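Local coordinates for protein 5,10-methylenetetrahydrofolate dehydrogenase (PDB 5ZF1) that probably oxidises 5,10-methylenetetrahydrofolate with NADP+ as the electron acceptor, a step of one-carbon folate metabolism in the silkworm, at residues A32-I38 against S90-V96. Residues are numbered along the deposited sequence; the frame is centred on the assembly and turned at random. Where two conformers were deposited one is given.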
loop_
_atom_site.group_PDB
_atom_site.type_symbol
_atom_site.label_atom_id
_atom_site.label_comp_id
_atom_site.label_asym_id
_atom_site.label_seq_id
_atom_site.Cartn_x
_atom_site.Cartn_y
_atom_site.Cartn_z
ATOM N N ALA B 32 20.390 13.220 22.660
ATOM C CA ALA B 32 20.723 12.641 21.368
ATOM C C ALA B 32 19.855 11.408 21.111
ATOM O O ALA B 32 19.539 10.666 22.045
ATOM C CB ALA B 32 22.203 12.258 21.310
ATOM N N PRO B 33 19.475 11.157 19.860
ATOM C CA PRO B 33 18.642 9.984 19.558
ATOM C C PRO B 33 19.334 8.694 19.953
ATOM O O PRO B 33 20.548 8.549 19.797
ATOM C CB PRO B 33 18.456 10.067 18.034
ATOM C CG PRO B 33 18.756 11.456 17.660
ATOM C CD PRO B 33 19.793 11.946 18.663
ATOM N N THR B 34 18.543 7.733 20.436
ATOM C CA THR B 34 19.048 6.440 20.878
ATOM C C THR B 34 18.367 5.322 20.104
ATOM O O THR B 34 17.158 5.380 19.863
ATOM C CB THR B 34 18.802 6.237 22.370
ATOM O OG1 THR B 34 17.395 6.297 22.626
ATOM C CG2 THR B 34 19.514 7.329 23.182
ATOM N N ILE B 35 19.147 4.307 19.734
ATOM C CA ILE B 35 18.650 3.129 19.033
ATOM C C ILE B 35 19.142 1.871 19.739
ATOM O O ILE B 35 20.285 1.805 20.212
ATOM C CB ILE B 35 19.059 3.131 17.542
ATOM C CG1 ILE B 35 18.509 1.891 16.835
ATOM C CG2 ILE B 35 20.559 3.212 17.361
ATOM C CD1 ILE B 35 18.777 1.873 15.354
ATOM N N ARG B 36 18.267 0.876 19.821
ATOM C CA ARG B 36 18.601 -0.445 20.337
ATOM C C ARG B 36 18.373 -1.445 19.219
ATOM O O ARG B 36 17.281 -1.496 18.644
ATOM C CB ARG B 36 17.748 -0.794 21.553
ATOM C CG ARG B 36 17.839 0.225 22.675
ATOM C CD ARG B 36 19.209 0.177 23.361
ATOM N NE ARG B 36 19.314 1.179 24.422
ATOM C CZ ARG B 36 19.952 2.339 24.304
ATOM N NH1 ARG B 36 20.569 2.659 23.172
ATOM N NH2 ARG B 36 19.980 3.179 25.328
ATOM N N CYS B 37 19.402 -2.219 18.895
ATOM C CA CYS B 37 19.331 -3.230 17.847
ATOM C C CYS B 37 19.369 -4.610 18.490
ATOM O O CYS B 37 20.366 -4.967 19.129
ATOM C CB CYS B 37 20.484 -3.073 16.852
ATOM S SG CYS B 37 20.573 -1.459 16.030
ATOM N N ILE B 38 18.297 -5.383 18.309
ATOM C CA ILE B 38 18.212 -6.727 18.864
ATOM C C ILE B 38 18.743 -7.709 17.833
ATOM O O ILE B 38 18.314 -7.699 16.671
ATOM C CB ILE B 38 16.771 -7.072 19.269
ATOM C CG1 ILE B 38 16.318 -6.178 20.414
ATOM C CG2 ILE B 38 16.670 -8.537 19.671
ATOM C CD1 ILE B 38 14.860 -6.369 20.791
ATOM N N SER B 90 14.075 6.177 27.684
ATOM C CA SER B 90 15.435 6.475 27.268
ATOM C C SER B 90 15.774 5.861 25.921
ATOM O O SER B 90 16.894 6.051 25.431
ATOM C CB SER B 90 16.437 5.980 28.314
ATOM O OG SER B 90 16.488 4.571 28.315
ATOM N N VAL B 91 14.842 5.123 25.324
ATOM C CA VAL B 91 15.037 4.465 24.038
ATOM C C VAL B 91 14.114 5.133 23.027
ATOM O O VAL B 91 12.897 5.196 23.240
ATOM C CB VAL B 91 14.751 2.961 24.126
ATOM C CG1 VAL B 91 14.804 2.327 22.737
ATOM C CG2 VAL B 91 15.735 2.286 25.101
ATOM N N ASP B 92 14.695 5.657 21.949
ATOM C CA ASP B 92 13.924 6.327 20.908
ATOM C C ASP B 92 13.609 5.419 19.732
ATOM O O ASP B 92 12.573 5.598 19.079
ATOM C CB ASP B 92 14.680 7.555 20.385
ATOM C CG ASP B 92 14.979 8.557 21.471
ATOM O OD1 ASP B 92 14.087 8.828 22.299
ATOM O OD2 ASP B 92 16.116 9.066 21.497
ATOM N N GLY B 93 14.479 4.460 19.444
ATOM C CA GLY B 93 14.300 3.603 18.289
ATOM C C GLY B 93 14.622 2.161 18.591
ATOM O O GLY B 93 15.552 1.871 19.346
ATOM N N ILE B 94 13.853 1.244 18.015
ATOM C CA ILE B 94 14.041 -0.184 18.213
ATOM C C ILE B 94 14.115 -0.845 16.848
ATOM O O ILE B 94 13.242 -0.623 16.001
ATOM C CB ILE B 94 12.902 -0.815 19.033
ATOM C CG1 ILE B 94 12.820 -0.197 20.430
ATOM C CG2 ILE B 94 13.092 -2.336 19.098
ATOM C CD1 ILE B 94 11.424 -0.269 21.067
ATOM N N LEU B 95 15.152 -1.650 16.640
ATOM C CA LEU B 95 15.309 -2.462 15.442
ATOM C C LEU B 95 15.484 -3.916 15.845
ATOM O O LEU B 95 16.154 -4.214 16.836
ATOM C CB LEU B 95 16.533 -2.047 14.621
ATOM C CG LEU B 95 16.600 -0.799 13.754
ATOM C CD1 LEU B 95 17.936 -0.795 13.009
ATOM C CD2 LEU B 95 15.433 -0.731 12.771
ATOM N N VAL B 96 14.899 -4.818 15.069
ATOM C CA VAL B 96 15.192 -6.244 15.175
ATOM C C VAL B 96 15.889 -6.662 13.889
ATOM O O VAL B 96 15.343 -6.489 12.792
ATOM C CB VAL B 96 13.920 -7.069 15.432
ATOM C CG1 VAL B 96 14.257 -8.553 15.542
ATOM C CG2 VAL B 96 13.251 -6.593 16.707
#
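Two parallel strands pair here in the small three-stranded sheet of the folate dehydrogenase/cyclohydrolase catalytic domain, where 34-40 is central and 93-96 lies at one edge within the chain. Their short axes run 18° apart and approach to 4.7 Å. Three backbone hydrogen bonds, each 2.9 Å, cross in the staggered pattern of parallel sheet: Arg36 N to Gly93 O, Leu95 N to Arg36 O and Ile38 N to Leu95 O. At the entrance to the strands side-chain bonds supplement the backbone pairing, which here is weak: Thr34 O accepts from both Gly93 N, 2.9 Å, and Asp92 N, 3.2 Å. Asp92 OD2 accepts from Thr34 N at 3.0 Å, while Thr34 OG1 donates to Ser90 O and accepts from Asp92 N, both at 2.9 Å, tying the loop before Gly93 to the central strand. On one face Ile35 CD1 meets Leu95 CD1 at 3.7 Å, with Cys37 SG 4.1 Å from Leu95 CD1; on the other, Arg36 CG lies 3.7 Å from Val91 CG1. Helix 277-298 covers Ile35 and touches Pro33 and Asp92 in the loops leading into the strands, whereas Ile38 and Ile94 rest on Leu85 of helix 75-87, giving the sheet helices on both faces, an alpha/beta/alpha sandwich. Along its other edge the central strand makes backbone hydrogen bonds through Ile35 and Cys37 to strand 63-69, completing the sheet.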